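Malic enzyme (Entamoeba histolytica, PDB 3NV9) catalyses the oxidative decarboxylation of malate to pyruvate with a nicotinamide cofactor, and activates the drug metronidazole, as a deeply entangled dimer. Local coordinates at the interface of chains A and B. Residues are numbered along the deposited sequence; one frame, centred on the assembly and turned at random. Chains: chain A/B, Malic enzyme.

Contact 1: the interface of chains A and B. Residues chain A 103, 328-329, 349-350, 356, 358; chain B 65-67, 69-70.
B:Pro67 lies against one face of the A:Arg350 guanidinium, its CG nearer the edge of that group than its centre and 3.6 Å from CZ, while the two side chains run roughly perpendicular. The phenol of B:Tyr65 and the amide of A:Asn358, two further flat groups, meet tip to tip with their planes 62° apart. B:Tyr65 OH donates a short bond of 2.6 Å to A:Asn358 OD1, only slightly tilted from the carbonyl plane. Water 1 sits at the edge of the phenol, in its plane, and links A:Gln356 OE1 to the backbone carbonyl of B:Thr66.

Between these groups the first torsion of B:Thr66 (chi1 46°) sends its two branches different ways, OG1 between the backbone N and carbonyl carbon, and CG2 beside the N. The hydroxyl donates to A:Gly349 O at 3.2 Å from above the carbonyl plane. That same oxygen accepts A:Asn358 ND2 on an in-plane lone pair, so one chain A carbonyl is gripped from both chains, and the bond helps set the rotation of the amide that meets the phenol. The methyl makes van der Waals contact with the A:Asn328 amide carbon and the methyls of A:Leu103. This dimer contact thus sets B:Thr66 mainly against residues 328-358 of the partner's NAD-binding domain, with A:Leu103 of its N-terminal domain alongside. Farther along, A:Pro329, which follows a cis peptide bond, places CG 3.5 Å from B:Ser70 CB.

Contact 2: the interface of chains A and B. Residues chain A 53-56, 64; chain B 43, 126, 456-457, 460, 465.
A:Leu55 and B:Gln460 make a direct hydrogen bond across this dimer contact, in which a loop of one chain packs beside helix 438-461 of the other. The backbone N of A:Leu55 donates to the side-chain carbonyl B:Gln460 OE1 at 2.5 Å, a short bond nearly straight at the hydrogen (163°) yet reaching OE1 from above its carbonyl plane. The A:Leu55 side chain runs antiparallel alongside B:Tyr126 and lays CD1 over one face of the phenol ring, off its centre and 3.8 Å from CE1. At the other end of the loop, A:Cys53 puts its backbone CA over the centre of the B:Tyr43 ring, while the methyl B:Ile465 CG2 reaches the carbonyl carbon of A:Cys53 at 3.5 Å.

Around this first shell, two waters use both ends of the glutamine amide. Water 2 joins OE1 to the hydroxyl of A:Thr54; water 3 joins NE2 to A:Leu55 O and B:Tyr126 OH. The chain of B:Gln460 is extended beyond CG (chi2 163°), carrying the amide to the loop, and NE2 also donates to B:Ala456 O, one turn back in its own helix, at 2.9 Å. B:Ala456 O lies close to the plane of the B:Gln460 amide, though NE2 comes from above the B:Ala456 carbonyl plane; the bond probably helps fix the rotation that turns OE1 to A:Leu55. Behind the loop, A:Tyr64 OH donates to A:Thr54 O at 2.5 Å, in the carbonyl plane and on a lone pair.

Contact 1: the interface of chains A and B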
loop_
_atom_site.group_PDB
_atom_site.type_symbol
_atom_site.label_atom_id
_atom_site.label_comp_id
_atom_site.label_asym_id
_atom_site.label_seq_id
_atom_site.Cartn_x
_atom_site.Cartn_y
_atom_site.Cartn_z
ATOM N N LEU A 103 -1.832 -0.293 -20.976
ATOM C CA LEU A 103 -2.370 0.396 -22.141
ATOM C C LEU A 103 -1.862 -0.247 -23.431
ATOM O O LEU A 103 -1.666 -1.436 -23.465
ATOM C CB LEU A 103 -2.042 1.863 -22.107
ATOM C CG LEU A 103 -2.201 2.559 -20.758
ATOM C CD1 LEU A 103 -1.600 3.970 -20.881
ATOM C CD2 LEU A 103 -3.694 2.624 -20.360
ATOM N N ASN A 328 -5.325 3.434 -26.006
ATOM C CA ASN A 328 -4.489 4.428 -25.373
ATOM C C ASN A 328 -3.038 4.052 -25.609
ATOM O O ASN A 328 -2.731 2.856 -25.638
ATOM C CB ASN A 328 -4.807 4.397 -23.886
ATOM C CG ASN A 328 -6.223 4.992 -23.566
ATOM O OD1 ASN A 328 -7.040 4.357 -22.924
ATOM N ND2 ASN A 328 -6.472 6.208 -24.003
ATOM N N PRO A 329 -2.120 5.050 -25.727
ATOM C CA PRO A 329 -2.359 6.515 -25.547
ATOM C C PRO A 329 -2.874 7.186 -26.815
ATOM O O PRO A 329 -3.380 8.302 -26.756
ATOM C CB PRO A 329 -0.983 7.053 -25.128
ATOM C CG PRO A 329 0.005 6.165 -25.830
ATOM C CD PRO A 329 -0.687 4.757 -25.920
ATOM N N GLY A 349 -10.476 6.966 -25.228
ATOM C CA GLY A 349 -10.058 6.730 -23.851
ATOM C C GLY A 349 -9.424 7.933 -23.180
ATOM O O GLY A 349 -9.138 7.887 -21.999
ATOM N N ARG A 350 -9.252 9.026 -23.897
ATOM C CA ARG A 350 -8.485 10.185 -23.418
ATOM C C ARG A 350 -9.339 11.338 -22.896
ATOM O O ARG A 350 -10.395 11.628 -23.457
ATOM C CB ARG A 350 -7.589 10.714 -24.559
ATOM C CG ARG A 350 -6.566 9.725 -24.992
ATOM C CD ARG A 350 -5.868 10.058 -26.310
ATOM N NE ARG A 350 -5.260 11.379 -26.278
ATOM C CZ ARG A 350 -4.276 11.793 -27.082
ATOM N NH1 ARG A 350 -3.706 10.965 -27.966
ATOM N NH2 ARG A 350 -3.806 13.027 -26.948
ATOM N N GLN A 356 -14.918 11.042 -23.047
ATOM C CA GLN A 356 -13.907 10.113 -22.525
ATOM C C GLN A 356 -14.608 8.911 -21.977
ATOM O O GLN A 356 -15.208 8.957 -20.882
ATOM C CB GLN A 356 -12.996 10.723 -21.452
ATOM C CG GLN A 356 -12.015 9.649 -20.879
ATOM C CD GLN A 356 -10.912 10.208 -19.986
ATOM O OE1 GLN A 356 -9.806 9.649 -19.918
ATOM N NE2 GLN A 356 -11.190 11.314 -19.326
ATOM N N ASN A 358 -13.795 5.786 -20.509
ATOM C CA ASN A 358 -12.641 5.205 -19.808
ATOM C C ASN A 358 -13.155 4.699 -18.444
ATOM O O ASN A 358 -14.003 5.396 -17.810
ATOM C CB ASN A 358 -11.554 6.285 -19.586
ATOM C CG ASN A 358 -10.218 5.712 -19.100
ATOM O OD1 ASN A 358 -10.067 5.243 -17.928
ATOM N ND2 ASN A 358 -9.215 5.732 -20.013
ATOM N N TYR B 65 -2.558 10.131 -16.173
ATOM C CA TYR B 65 -3.371 9.077 -16.685
ATOM C C TYR B 65 -3.266 9.173 -18.207
ATOM O O TYR B 65 -2.360 9.818 -18.734
ATOM C CB TYR B 65 -4.814 9.331 -16.212
ATOM C CG TYR B 65 -5.738 8.136 -16.205
ATOM C CD1 TYR B 65 -6.993 8.201 -16.780
ATOM C CD2 TYR B 65 -5.362 6.934 -15.592
ATOM C CE1 TYR B 65 -7.860 7.076 -16.750
ATOM C CE2 TYR B 65 -6.225 5.840 -15.541
ATOM C CZ TYR B 65 -7.464 5.908 -16.120
ATOM O OH TYR B 65 -8.296 4.797 -16.093
ATOM N N THR B 66 -4.155 8.544 -18.942
ATOM C CA THR B 66 -4.025 8.555 -20.399
ATOM C C THR B 66 -4.373 9.918 -20.934
ATOM O O THR B 66 -5.303 10.537 -20.425
ATOM C CB THR B 66 -4.983 7.570 -21.082
ATOM O OG1 THR B 66 -6.298 7.707 -20.489
ATOM C CG2 THR B 66 -4.535 6.242 -20.864
ATOM N N PRO B 67 -3.644 10.383 -21.969
ATOM C CA PRO B 67 -2.582 9.598 -22.637
ATOM C C PRO B 67 -1.218 9.734 -21.994
ATOM O O PRO B 67 -0.368 8.885 -22.243
ATOM C CB PRO B 67 -2.523 10.222 -24.048
ATOM C CG PRO B 67 -2.810 11.739 -23.773
ATOM C CD PRO B 67 -3.836 11.720 -22.576
ATOM N N VAL B 69 0.462 9.194 -19.243
ATOM C CA VAL B 69 1.087 8.239 -18.360
ATOM C C VAL B 69 1.869 7.175 -19.143
ATOM O O VAL B 69 2.817 6.536 -18.601
ATOM C CB VAL B 69 0.051 7.617 -17.408
ATOM C CG1 VAL B 69 -0.833 6.523 -18.142
ATOM C CG2 VAL B 69 0.751 7.059 -16.159
ATOM N N SER B 70 1.528 7.045 -20.429
ATOM C CA SER B 70 2.243 6.137 -21.326
ATOM C C SER B 70 3.766 6.377 -21.357
ATOM O O SER B 70 4.540 5.406 -21.369
ATOM C CB SER B 70 1.704 6.247 -22.749
ATOM O OG SER B 70 2.379 5.301 -23.571
HETATM O O HOH W 1 -7.404 11.300 -18.888
#

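Contact 2: the interface of chains A and B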
loop_
_atom_site.group_PDB
_atom_site.type_symbol
_atom_site.label_atom_id
_atom_site.label_comp_id
_atom_site.label_asym_id
_atom_site.label_seq_id
_atom_site.Cartn_x
_atom_site.Cartn_y
_atom_site.Cartn_z
ATOM N N CYS A 53 -5.818 9.023 11.999
ATOM C CA CYS A 53 -6.259 8.910 13.428
ATOM C C CYS A 53 -5.736 10.085 14.302
ATOM O O CYS A 53 -4.884 10.863 13.851
ATOM C CB CYS A 53 -5.739 7.588 13.990
ATOM S SG CYS A 53 -3.920 7.449 13.845
ATOM N N THR A 54 -6.247 10.262 15.529
ATOM C CA THR A 54 -5.758 11.395 16.330
ATOM C C THR A 54 -4.323 11.205 16.761
ATOM O O THR A 54 -3.937 10.138 17.196
ATOM C CB THR A 54 -6.641 11.668 17.562
ATOM O OG1 THR A 54 -6.137 12.779 18.262
ATOM C CG2 THR A 54 -6.693 10.510 18.531
ATOM N N LEU A 55 -3.528 12.260 16.659
ATOM C CA LEU A 55 -2.150 12.238 17.169
ATOM C C LEU A 55 -1.940 13.429 18.131
ATOM O O LEU A 55 -0.933 14.155 18.082
ATOM C CB LEU A 55 -1.131 12.239 16.016
ATOM C CG LEU A 55 -1.315 11.169 14.921
ATOM C CD1 LEU A 55 -0.575 11.578 13.662
ATOM C CD2 LEU A 55 -0.818 9.877 15.417
ATOM N N ALA A 56 -2.918 13.601 19.000
ATOM C CA ALA A 56 -2.945 14.682 19.974
ATOM C C ALA A 56 -1.846 14.621 21.048
ATOM O O ALA A 56 -1.622 15.624 21.731
ATOM C CB ALA A 56 -4.331 14.731 20.633
ATOM N N TYR A 64 -1.877 2.823 19.743
ATOM C CA TYR A 64 -1.717 2.468 18.336
ATOM C C TYR A 64 -0.646 1.385 18.118
ATOM O O TYR A 64 -0.432 0.892 17.001
ATOM C CB TYR A 64 -1.312 3.714 17.564
ATOM C CG TYR A 64 -2.340 4.836 17.502
ATOM C CD1 TYR A 64 -3.716 4.568 17.335
ATOM C CD2 TYR A 64 -1.930 6.169 17.543
ATOM C CE1 TYR A 64 -4.647 5.615 17.265
ATOM C CE2 TYR A 64 -2.869 7.227 17.452
ATOM C CZ TYR A 64 -4.206 6.928 17.329
ATOM O OH TYR A 64 -5.099 7.953 17.225
ATOM N N TYR B 43 -11.801 5.374 14.001
ATOM C CA TYR B 43 -11.182 5.873 12.785
ATOM C C TYR B 43 -11.077 4.814 11.712
ATOM O O TYR B 43 -10.550 5.100 10.619
ATOM C CB TYR B 43 -9.759 6.386 13.053
ATOM C CG TYR B 43 -9.747 7.570 13.964
ATOM C CD1 TYR B 43 -10.229 8.798 13.540
ATOM C CD2 TYR B 43 -9.265 7.458 15.246
ATOM C CE1 TYR B 43 -10.201 9.891 14.395
ATOM C CE2 TYR B 43 -9.244 8.535 16.092
ATOM C CZ TYR B 43 -9.725 9.739 15.671
ATOM O OH TYR B 43 -9.706 10.794 16.540
ATOM N N TYR B 126 4.962 9.316 10.097
ATOM C CA TYR B 126 5.055 10.363 11.115
ATOM C C TYR B 126 6.454 10.568 11.752
ATOM O O TYR B 126 6.838 11.702 12.155
ATOM C CB TYR B 126 3.992 10.077 12.169
ATOM C CG TYR B 126 3.630 11.299 13.006
ATOM C CD1 TYR B 126 3.035 12.410 12.426
ATOM C CD2 TYR B 126 3.855 11.315 14.372
ATOM C CE1 TYR B 126 2.675 13.513 13.210
ATOM C CE2 TYR B 126 3.516 12.417 15.153
ATOM C CZ TYR B 126 2.915 13.497 14.577
ATOM O OH TYR B 126 2.581 14.576 15.344
ATOM N N ALA B 456 -0.110 16.074 8.527
ATOM C CA ALA B 456 -1.002 15.331 9.415
ATOM C C ALA B 456 -1.683 16.200 10.549
ATOM O O ALA B 456 -2.831 15.932 11.005
ATOM C CB ALA B 456 -0.229 14.139 9.997
ATOM N N GLN B 457 -0.922 17.170 11.040
ATOM C CA GLN B 457 -1.391 18.146 12.036
ATOM C C GLN B 457 -2.456 19.048 11.442
ATOM O O GLN B 457 -3.455 19.268 12.103
ATOM C CB GLN B 457 -0.258 19.028 12.585
ATOM C CG GLN B 457 0.336 18.405 13.898
ATOM C CD GLN B 457 -0.565 18.568 15.158
ATOM O OE1 GLN B 457 -1.619 19.248 15.148
ATOM N NE2 GLN B 457 -0.113 17.964 16.263
ATOM N N GLN B 460 -5.550 17.277 11.295
ATOM C CA GLN B 460 -6.189 17.262 12.604
ATOM C C GLN B 460 -6.815 18.609 12.986
ATOM O O GLN B 460 -7.984 18.646 13.356
ATOM C CB GLN B 460 -5.218 16.789 13.665
ATOM C CG GLN B 460 -5.103 15.286 13.687
ATOM C CD GLN B 460 -3.884 14.915 14.425
ATOM O OE1 GLN B 460 -3.960 14.476 15.559
ATOM N NE2 GLN B 460 -2.731 15.183 13.834
ATOM N N ILE B 465 -9.606 14.945 10.419
ATOM C CA ILE B 465 -9.478 13.904 11.408
ATOM C C ILE B 465 -10.275 14.389 12.646
ATOM O O ILE B 465 -9.912 15.381 13.292
ATOM C CB ILE B 465 -7.957 13.505 11.703
ATOM C CG1 ILE B 465 -7.324 12.866 10.466
ATOM C CG2 ILE B 465 -7.860 12.502 12.874
ATOM C CD1 ILE B 465 -5.820 12.803 10.527
HETATM O O HOH W 2 -6.460 14.975 16.692
HETATM O O HOH W 3 -0.361 15.383 15.289
#

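Contact 1 and contact 2 have centres about 36 Å apart and share no residue, but each joins the same two chains. In the copies given, chain B contributes segment 65-70 to contact 1, entering chain A, whereas chain A contributes loop 53-56 to contact 2, meeting helices 114-128 and 438-461 of chain B. Because the dimer is two-fold symmetric, each contact has a twin and each chain contributes both segments. These come from the same part of the sequence, so each subunit probably reaches its partner with both, consistent with the deeply entangled dimer described for this enzyme.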